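Local coordinates for thioredoxin-like protein (Klebsiella pneumoniae subsp. pneumoniae MGH 78578, PDB 3TY1), which is of unproven function but probably binds carbohydrate and belongs to the galactose mutarotase and aldose 1-epimerase superfamily, at residues A[256-261]-A[301-306]; A[247-252]-A[311-316]; A[108-113]-A[211-216]. All blocks are in the same frame, centred on the assembly; numbering follows the deposited sequence.

Contact 1 (A[256-261]-A[301-306]); sequences FDEMVF and WKNTDT
A carboxylate met from above its plane marks this contact: the indole N-H of Trp301 reaches Glu258 OE1 at 3.0 Å from NE1, within the ring plane but 71° out of the carboxylate plane. Glu258 stands just before strand 259-265, and Trp301 lies on its antiparallel neighbour 297-304, in the curled sheet of a beta-supersandwich. Glu258 CG sits in the crowded position between backbone N and carbonyl carbon (chi1 65°), and the extended chain crosses the indole at about a right angle. Lys171 of the second subunit forms a salt bridge to the same OE1 and to Asp257. Met259, a selenomethionine, and Lys302 form the hydrogen-bonded pair of the strands. Val260 and Trp301 are the non-hydrogen-bonded pair, and Val260 CG2 touches the indole edge at CD1, 3.7 Å away. Lys302 bends at chi3, where CD meets the edge of the Phe261 ring, and NZ goes on to Trp246 O and Thr248 O. Asp305 OD2 accepts the backbone N-H of Asp257 on its anti lone pair, at 2.7 Å from N, while OD1 is hydrogen-bonded to Tyr202 OH of the second subunit. Phe256 lays one ring face under Thr304 OG1, which lies 3.2 Å from CE2.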
loop_
_atom_site.group_PDB
_atom_site.type_symbol
_atom_site.label_atom_id
_atom_site.label_comp_id
_atom_site.label_asym_id
_atom_site.label_seq_id
_atom_site.Cartn_x
_atom_site.Cartn_y
_atom_site.Cartn_z
ATOM N N PHE A 256 29.906 8.639 11.740
ATOM C CA PHE A 256 29.807 7.865 12.963
ATOM C C PHE A 256 28.828 6.715 12.777
ATOM O O PHE A 256 29.060 5.606 13.261
ATOM C CB PHE A 256 29.315 8.772 14.077
ATOM C CG PHE A 256 29.263 8.101 15.417
ATOM C CD1 PHE A 256 30.396 8.037 16.209
ATOM C CD2 PHE A 256 28.087 7.527 15.870
ATOM C CE1 PHE A 256 30.368 7.409 17.438
ATOM C CE2 PHE A 256 28.043 6.899 17.100
ATOM C CZ PHE A 256 29.185 6.853 17.897
ATOM N N ASP A 257 27.718 7.019 12.085
ATOM C CA ASP A 257 26.587 6.119 11.927
ATOM C C ASP A 257 25.924 5.862 13.286
ATOM O O ASP A 257 25.133 6.671 13.740
ATOM C CB ASP A 257 26.933 4.797 11.205
ATOM C CG ASP A 257 25.661 3.951 10.903
ATOM O OD1 ASP A 257 24.622 4.524 10.494
ATOM O OD2 ASP A 257 25.686 2.732 11.055
ATOM N N GLU A 258 26.253 4.752 13.936
ATOM C CA GLU A 258 25.701 4.434 15.247
ATOM C C GLU A 258 26.552 3.433 16.000
ATOM O O GLU A 258 27.324 2.652 15.398
ATOM C CB GLU A 258 24.282 3.853 15.106
ATOM C CG GLU A 258 24.217 2.512 14.389
ATOM C CD GLU A 258 22.815 1.988 14.200
ATOM O OE1 GLU A 258 21.921 2.779 13.818
ATOM O OE2 GLU A 258 22.616 0.767 14.385
HETATM N N MSE A 259 26.406 3.456 17.320
HETATM C CA MSE A 259 26.956 2.372 18.162
HETATM C C MSE A 259 25.821 1.968 19.099
HETATM O O MSE A 259 25.147 2.825 19.692
HETATM C CB MSE A 259 28.223 2.800 18.908
HETATM C CG MSE A 259 29.381 2.977 18.004
HETATM SE SE MSE A 259 30.989 3.404 18.962
HETATM C CE MSE A 259 32.167 3.512 17.408
ATOM N N VAL A 260 25.551 0.673 19.139
ATOM C CA VAL A 260 24.482 0.144 19.958
ATOM C C VAL A 260 25.091 -0.744 21.027
ATOM O O VAL A 260 26.089 -1.397 20.746
ATOM C CB VAL A 260 23.488 -0.640 19.101
ATOM C CG1 VAL A 260 22.438 -1.300 19.987
ATOM C CG2 VAL A 260 22.824 0.337 18.105
ATOM N N PHE A 261 24.497 -0.719 22.239
ATOM C CA PHE A 261 24.953 -1.516 23.373
ATOM C C PHE A 261 23.777 -2.246 23.981
ATOM O O PHE A 261 22.641 -1.691 24.109
ATOM C CB PHE A 261 25.668 -0.640 24.406
ATOM C CG PHE A 261 26.868 0.075 23.836
ATOM C CD1 PHE A 261 28.104 -0.563 23.772
ATOM C CD2 PHE A 261 26.748 1.348 23.303
ATOM C CE1 PHE A 261 29.207 0.075 23.197
ATOM C CE2 PHE A 261 27.846 1.994 22.738
ATOM C CZ PHE A 261 29.077 1.358 22.703
ATOM N N TRP A 301 20.975 3.031 21.969
ATOM C CA TRP A 301 21.264 3.325 20.580
ATOM C C TRP A 301 21.907 4.707 20.591
ATOM O O TRP A 301 21.257 5.657 20.973
ATOM C CB TRP A 301 19.937 3.298 19.758
ATOM C CG TRP A 301 20.023 3.767 18.362
ATOM C CD1 TRP A 301 20.960 3.415 17.432
ATOM C CD2 TRP A 301 19.124 4.676 17.704
ATOM N NE1 TRP A 301 20.701 4.055 16.240
ATOM C CE2 TRP A 301 19.566 4.804 16.369
ATOM C CE3 TRP A 301 17.959 5.357 18.102
ATOM C CZ2 TRP A 301 18.925 5.651 15.441
ATOM C CZ3 TRP A 301 17.288 6.155 17.168
ATOM C CH2 TRP A 301 17.789 6.292 15.849
ATOM N N LYS A 302 23.196 4.789 20.249
ATOM C CA LYS A 302 23.928 6.056 20.241
ATOM C C LYS A 302 24.126 6.423 18.776
ATOM O O LYS A 302 25.043 5.951 18.130
ATOM C CB LYS A 302 25.273 5.945 20.944
ATOM C CG LYS A 302 25.149 5.411 22.368
ATOM C CD LYS A 302 26.521 5.385 23.094
ATOM C CE LYS A 302 26.885 6.714 23.713
ATOM N NZ LYS A 302 28.017 6.562 24.713
ATOM N N ASN A 303 23.249 7.270 18.270
ATOM C CA ASN A 303 23.260 7.653 16.852
ATOM C C ASN A 303 23.731 9.095 16.772
ATOM O O ASN A 303 22.969 9.988 16.375
ATOM C CB ASN A 303 21.864 7.416 16.245
ATOM C CG ASN A 303 21.883 7.333 14.714
ATOM O OD1 ASN A 303 21.864 6.254 14.161
ATOM N ND2 ASN A 303 21.967 8.481 14.036
ATOM N N THR A 304 24.998 9.308 17.148
ATOM C CA THR A 304 25.560 10.658 17.238
ATOM C C THR A 304 26.238 11.071 15.929
ATOM O O THR A 304 27.387 11.515 15.912
ATOM C CB THR A 304 26.468 10.798 18.457
ATOM O OG1 THR A 304 27.429 9.734 18.436
ATOM C CG2 THR A 304 25.607 10.723 19.725
ATOM N N ASP A 305 25.477 10.975 14.832
ATOM C CA ASP A 305 25.953 11.359 13.510
ATOM C C ASP A 305 25.626 12.873 13.324
ATOM O O ASP A 305 25.421 13.603 14.314
ATOM C CB ASP A 305 25.330 10.434 12.420
ATOM C CG ASP A 305 26.194 10.331 11.142
ATOM O OD1 ASP A 305 26.143 11.251 10.336
ATOM O OD2 ASP A 305 26.943 9.350 10.952
ATOM N N THR A 306 25.560 13.360 12.084
ATOM C CA THR A 306 25.339 14.777 11.852
ATOM C C THR A 306 23.877 15.091 12.193
ATOM O O THR A 306 22.992 14.194 12.242
ATOM C CB THR A 306 25.635 15.219 10.378
ATOM O OG1 THR A 306 24.532 14.838 9.544
ATOM C CG2 THR A 306 26.948 14.648 9.823
HETATM O O HOH W 1 23.123 7.592 11.491
#

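Contact 2 (A[247-252]-A[311-316]); sequences QTYQGP and YVTGIE
Two tyrosine hydroxyls, one from each segment, make the hydrogen bonds here. Tyr311 OH donates to Gln250 O at 2.6 Å, in the carbonyl plane and on a lone pair. Tyr311 CG is anti to the backbone N (chi1 -175°), which sends the ring out from the strand to the loop backbone. Tyr249 reaches back the other way. Its CG is anti to the carbonyl carbon, and its OH donates to Thr313 OG1 at 2.7 Å, with the threonine oxygen at the ring edge. The two side chains cross at about a right angle. Thr313 OG1 is also hydrogen-bonded to Trp301 O, so this buried hydroxyl joins the tyrosine to the neighbouring strand. The contact joins the long loop between strands 231-234 and 259-265 to strand 311-318 of the curled sheet in this supersandwich fold. The carbon contacts centre on Pro252 and Tyr311. Pro252 lies over one face of Tyr311 in a CH-pi contact, with CG 3.8 Å from the ring centroid and 8° off the normal. Its CD lies 3.7 Å from Tyr311 CE1. The backbone joins in as well, for Gly251 C is 3.4 Å from Tyr311 CE1. Thr313 CG2 takes the crowded position between backbone N and carbonyl carbon, and it packs 3.4 Å from Tyr249 OH. The Tyr249 ring also makes a cation-pi contact with Lys302.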
loop_
_atom_site.group_PDB
_atom_site.type_symbol
_atom_site.label_atom_id
_atom_site.label_comp_id
_atom_site.label_asym_id
_atom_site.label_seq_id
_atom_site.Cartn_x
_atom_site.Cartn_y
_atom_site.Cartn_z
ATOM N N GLN A 247 28.796 5.740 28.873
ATOM C CA GLN A 247 28.008 6.709 29.621
ATOM C C GLN A 247 27.984 8.116 29.005
ATOM O O GLN A 247 27.186 8.921 29.445
ATOM C CB GLN A 247 28.532 6.857 31.056
ATOM C CG GLN A 247 28.516 5.565 31.888
ATOM C CD GLN A 247 29.283 5.665 33.220
ATOM O OE1 GLN A 247 30.522 5.551 33.262
ATOM N NE2 GLN A 247 28.545 5.827 34.310
ATOM N N THR A 248 28.866 8.419 28.051
ATOM C CA THR A 248 29.065 9.789 27.576
ATOM C C THR A 248 28.823 9.857 26.081
ATOM O O THR A 248 29.217 8.965 25.337
ATOM C CB THR A 248 30.481 10.291 27.942
ATOM O OG1 THR A 248 30.643 10.202 29.372
ATOM C CG2 THR A 248 30.696 11.735 27.519
ATOM N N TYR A 249 28.148 10.919 25.648
ATOM C CA TYR A 249 27.849 11.128 24.229
ATOM C C TYR A 249 28.817 12.121 23.588
ATOM O O TYR A 249 29.230 13.109 24.213
ATOM C CB TYR A 249 26.401 11.641 24.043
ATOM C CG TYR A 249 25.310 10.670 24.422
ATOM C CD1 TYR A 249 24.828 9.726 23.509
ATOM C CD2 TYR A 249 24.723 10.710 25.677
ATOM C CE1 TYR A 249 23.839 8.833 23.853
ATOM C CE2 TYR A 249 23.671 9.841 26.017
ATOM C CZ TYR A 249 23.240 8.902 25.104
ATOM O OH TYR A 249 22.223 8.042 25.435
ATOM N N GLN A 250 29.156 11.851 22.327
ATOM C CA GLN A 250 29.886 12.778 21.473
ATOM C C GLN A 250 28.907 13.816 20.890
ATOM O O GLN A 250 27.692 13.640 20.928
ATOM C CB GLN A 250 30.533 12.028 20.299
ATOM C CG GLN A 250 31.595 10.991 20.699
ATOM C CD GLN A 250 32.187 10.229 19.503
ATOM O OE1 GLN A 250 32.142 10.680 18.357
ATOM N NE2 GLN A 250 32.742 9.071 19.777
ATOM N N GLY A 251 29.476 14.891 20.341
ATOM C CA GLY A 251 28.732 15.886 19.583
ATOM C C GLY A 251 28.396 15.248 18.227
ATOM O O GLY A 251 28.810 14.104 17.957
ATOM N N PRO A 252 27.661 15.980 17.362
ATOM C CA PRO A 252 27.321 15.458 16.025
ATOM C C PRO A 252 28.575 15.137 15.224
ATOM O O PRO A 252 29.409 16.009 15.042
ATOM C CB PRO A 252 26.535 16.604 15.392
ATOM C CG PRO A 252 25.983 17.381 16.568
ATOM C CD PRO A 252 27.014 17.283 17.631
ATOM N N TYR A 311 20.929 12.982 14.769
ATOM C CA TYR A 311 21.685 13.156 16.025
ATOM C C TYR A 311 20.676 12.834 17.122
ATOM O O TYR A 311 19.839 13.660 17.489
ATOM C CB TYR A 311 22.255 14.564 16.141
ATOM C CG TYR A 311 23.146 14.744 17.368
ATOM C CD1 TYR A 311 24.335 14.031 17.486
ATOM C CD2 TYR A 311 22.760 15.568 18.416
ATOM C CE1 TYR A 311 25.171 14.182 18.608
ATOM C CE2 TYR A 311 23.594 15.745 19.566
ATOM C CZ TYR A 311 24.789 15.025 19.660
ATOM O OH TYR A 311 25.603 15.135 20.760
ATOM N N VAL A 312 20.717 11.592 17.588
ATOM C CA VAL A 312 19.690 11.084 18.450
ATOM C C VAL A 312 20.189 9.865 19.227
ATOM O O VAL A 312 21.112 9.164 18.793
ATOM C CB VAL A 312 18.422 10.703 17.569
ATOM C CG1 VAL A 312 18.803 9.737 16.466
ATOM C CG2 VAL A 312 17.255 10.193 18.410
ATOM N N THR A 313 19.592 9.645 20.392
ATOM C CA THR A 313 19.851 8.440 21.146
ATOM C C THR A 313 18.547 7.753 21.476
ATOM O O THR A 313 17.515 8.390 21.757
ATOM C CB THR A 313 20.678 8.719 22.463
ATOM O OG1 THR A 313 21.023 7.467 23.099
ATOM C CG2 THR A 313 19.891 9.571 23.429
ATOM N N GLY A 314 18.589 6.434 21.436
ATOM C CA GLY A 314 17.444 5.603 21.825
ATOM C C GLY A 314 17.717 4.980 23.149
ATOM O O GLY A 314 18.821 4.405 23.347
ATOM N N ILE A 315 16.758 5.084 24.072
ATOM C CA ILE A 315 16.786 4.326 25.359
ATOM C C ILE A 315 15.644 3.361 25.168
ATOM O O ILE A 315 14.492 3.782 25.133
ATOM C CB ILE A 315 16.533 5.211 26.565
ATOM C CG1 ILE A 315 17.614 6.294 26.663
ATOM C CG2 ILE A 315 16.525 4.357 27.839
ATOM C CD1 ILE A 315 17.409 7.268 27.858
ATOM N N GLU A 316 15.951 2.089 24.961
ATOM C CA GLU A 316 14.979 1.137 24.423
ATOM C C GLU A 316 14.741 -0.081 25.278
ATOM O O GLU A 316 15.349 -1.159 25.058
ATOM C CB GLU A 316 15.443 0.719 23.016
ATOM C CG GLU A 316 15.928 1.870 22.126
ATOM C CD GLU A 316 16.392 1.431 20.777
ATOM O OE1 GLU A 316 16.276 0.226 20.443
ATOM O OE2 GLU A 316 16.897 2.314 20.043
#

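Contact 3 (A[108-113]-A[211-216]); sequences EGFNEM and HSNFGT. With SO4 (sulfate ion), chain L.
Asn213 carries this contact, on strand 204-214 of the curled supersandwich sheet. Its CB lies 3.7 Å from Glu112 O, in the loop that leads into strand 114-119. CG is anti to the carbonyl carbon (chi1 -45°), and the amide then splits its two ends between different partners. OD1 turns to its own strand and accepts from His211 ND1 at 2.7 Å, on a lone pair and in the plane of the imidazole. ND2 points to the loop and donates to Glu112 O at 2.8 Å. This bond is nearly straight at the hydrogen (165°), but the donor stands above the carbonyl plane. Trp83 NE1 gives Glu112 O a second hydrogen bond. The same ND2 meets the edge of Phe110 tip to tip, with the ring and amide planes 80° apart. The backbone of Asn213 adds another tie, because its N donates to Met113 O at 2.8 Å. Phe110 also turns its edge toward the face of His211 in an offset edge-to-face pair, with centroids 5.5 Å apart. The selenomethionine Met113, at the end of the loop, bends at chi2 and chi3, so that CE touches Phe214 CZ at 3.8 Å. At the far side of the imidazole, NE2 donates to sulfate O3 at 2.8 Å, and His136 binds the same ion. The sulfate probably comes from the crystallisation liquor, though it may mark the sugar pocket expected of this superfamily. Asn213 OD1 fixes the rotation of His211 as a second-shell partner. With ND1 facing the amide oxygen and NE2 facing the sulfate, both ring nitrogens appear to act as donors, which is consistent with a positively charged imidazole in this crystal.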
loop_
_atom_site.group_PDB
_atom_site.type_symbol
_atom_site.label_atom_id
_atom_site.label_comp_id
_atom_site.label_asym_id
_atom_site.label_seq_id
_atom_site.Cartn_x
_atom_site.Cartn_y
_atom_site.Cartn_z
ATOM N N GLU A 108 11.361 4.666 5.999
ATOM C CA GLU A 108 10.681 5.727 5.266
ATOM C C GLU A 108 9.676 6.496 6.120
ATOM O O GLU A 108 9.219 7.582 5.712
ATOM C CB GLU A 108 10.018 5.162 3.989
ATOM C CG GLU A 108 11.052 4.477 3.058
ATOM C CD GLU A 108 10.511 3.980 1.726
ATOM O OE1 GLU A 108 9.281 4.022 1.474
ATOM O OE2 GLU A 108 11.350 3.552 0.898
ATOM N N GLY A 109 9.311 5.937 7.272
ATOM C CA GLY A 109 8.374 6.575 8.201
ATOM C C GLY A 109 8.922 7.044 9.538
ATOM O O GLY A 109 8.203 7.689 10.319
ATOM N N PHE A 110 10.205 6.804 9.778
ATOM C CA PHE A 110 10.752 6.958 11.135
ATOM C C PHE A 110 11.159 8.355 11.504
ATOM O O PHE A 110 12.158 8.903 10.989
ATOM C CB PHE A 110 11.913 5.959 11.371
ATOM C CG PHE A 110 12.511 6.008 12.773
ATOM C CD1 PHE A 110 11.713 6.107 13.894
ATOM C CD2 PHE A 110 13.871 5.838 12.962
ATOM C CE1 PHE A 110 12.262 6.109 15.197
ATOM C CE2 PHE A 110 14.413 5.841 14.233
ATOM C CZ PHE A 110 13.607 5.973 15.347
ATOM N N ASN A 111 10.341 8.965 12.376
ATOM C CA ASN A 111 10.659 10.260 12.954
ATOM C C ASN A 111 10.170 10.488 14.400
ATOM O O ASN A 111 10.303 11.579 14.939
ATOM C CB ASN A 111 10.131 11.346 12.037
ATOM C CG ASN A 111 8.620 11.301 11.894
ATOM O OD1 ASN A 111 7.898 10.690 12.730
ATOM N ND2 ASN A 111 8.123 12.018 10.884
ATOM N N GLU A 112 9.714 9.425 15.043
ATOM C CA GLU A 112 8.999 9.539 16.294
ATOM C C GLU A 112 9.899 9.513 17.534
ATOM O O GLU A 112 10.998 8.989 17.523
ATOM C CB GLU A 112 7.970 8.397 16.384
ATOM C CG GLU A 112 6.976 8.328 15.247
ATOM C CD GLU A 112 7.323 7.336 14.122
ATOM O OE1 GLU A 112 8.514 7.130 13.807
ATOM O OE2 GLU A 112 6.387 6.761 13.551
HETATM N N MSE A 113 9.362 10.095 18.593
HETATM C CA MSE A 113 9.918 10.090 19.914
HETATM C C MSE A 113 9.733 8.705 20.564
HETATM O O MSE A 113 10.601 8.273 21.320
HETATM C CB MSE A 113 9.266 11.194 20.747
HETATM C CG MSE A 113 9.775 11.304 22.153
HETATM SE SE MSE A 113 8.720 10.315 23.485
HETATM C CE MSE A 113 10.094 9.425 24.238
ATOM N N HIS A 211 10.894 1.932 21.819
ATOM C CA HIS A 211 12.017 2.575 21.171
ATOM C C HIS A 211 11.880 4.079 21.390
ATOM O O HIS A 211 11.157 4.766 20.662
ATOM C CB HIS A 211 11.973 2.162 19.683
ATOM C CG HIS A 211 13.242 2.351 18.930
ATOM N ND1 HIS A 211 13.894 3.560 18.860
ATOM C CD2 HIS A 211 13.915 1.510 18.102
ATOM C CE1 HIS A 211 14.918 3.458 18.030
ATOM N NE2 HIS A 211 14.966 2.219 17.568
ATOM N N SER A 212 12.563 4.581 22.412
ATOM C CA SER A 212 12.356 5.957 22.901
ATOM C C SER A 212 13.546 6.822 22.515
ATOM O O SER A 212 14.691 6.508 22.882
ATOM C CB SER A 212 12.087 5.911 24.403
ATOM O OG SER A 212 11.085 4.912 24.725
ATOM N N ASN A 213 13.290 7.937 21.822
ATOM C CA ASN A 213 14.318 8.656 21.071
ATOM C C ASN A 213 14.444 10.109 21.469
ATOM O O ASN A 213 13.453 10.838 21.468
ATOM C CB ASN A 213 13.986 8.506 19.565
ATOM C CG ASN A 213 13.618 7.062 19.213
ATOM O OD1 ASN A 213 14.372 6.162 19.516
ATOM N ND2 ASN A 213 12.453 6.846 18.619
ATOM N N PHE A 214 15.669 10.536 21.787
ATOM C CA PHE A 214 15.908 11.868 22.373
ATOM C C PHE A 214 17.043 12.526 21.607
ATOM O O PHE A 214 18.093 11.922 21.421
ATOM C CB PHE A 214 16.293 11.753 23.869
ATOM C CG PHE A 214 15.310 10.959 24.681
ATOM C CD1 PHE A 214 14.175 11.554 25.220
ATOM C CD2 PHE A 214 15.484 9.590 24.849
ATOM C CE1 PHE A 214 13.245 10.798 25.963
ATOM C CE2 PHE A 214 14.565 8.842 25.547
ATOM C CZ PHE A 214 13.434 9.454 26.138
ATOM N N GLY A 215 16.803 13.742 21.125
ATOM C CA GLY A 215 17.826 14.512 20.409
ATOM C C GLY A 215 18.057 15.795 21.179
ATOM O O GLY A 215 17.866 15.848 22.434
ATOM N N THR A 216 18.460 16.838 20.460
ATOM C CA THR A 216 18.656 18.146 21.087
ATOM C C THR A 216 17.309 18.651 21.656
ATOM O O THR A 216 16.263 18.307 21.122
ATOM C CB THR A 216 19.247 19.190 20.095
ATOM O OG1 THR A 216 18.344 19.371 19.007
ATOM C CG2 THR A 216 20.587 18.728 19.555
HETATM S S SO4 L . 17.168 1.288 14.722
HETATM O O1 SO4 L . 16.996 2.662 14.239
HETATM O O2 SO4 L . 18.310 1.210 15.659
HETATM O O3 SO4 L . 15.957 0.821 15.404
HETATM O O4 SO4 L . 17.409 0.425 13.564
#

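In the fold
From the N terminus, contact 3 closes first: 108-113, just before strand 114-119, meets strand 204-214 across 97 residues. The chain then runs on into contacts 1 and 2, which follow it in series. Contact 2 opens at 247-252 and closes at 311-316, and contact 1 (256-261 with 301-306) lies wholly within that span. No loops cross. All three reach one curled sheet, where strands 259-265, 297-304, 311-318 and 204-214 are successive neighbours. Ile315 and Ser212 join contacts 2 and 3 through the backbone. Trp301 of contact 1 packs on His211, Asn213 and Phe110 of contact 3; the centres of contacts 1 and 3 are about 13 Å apart.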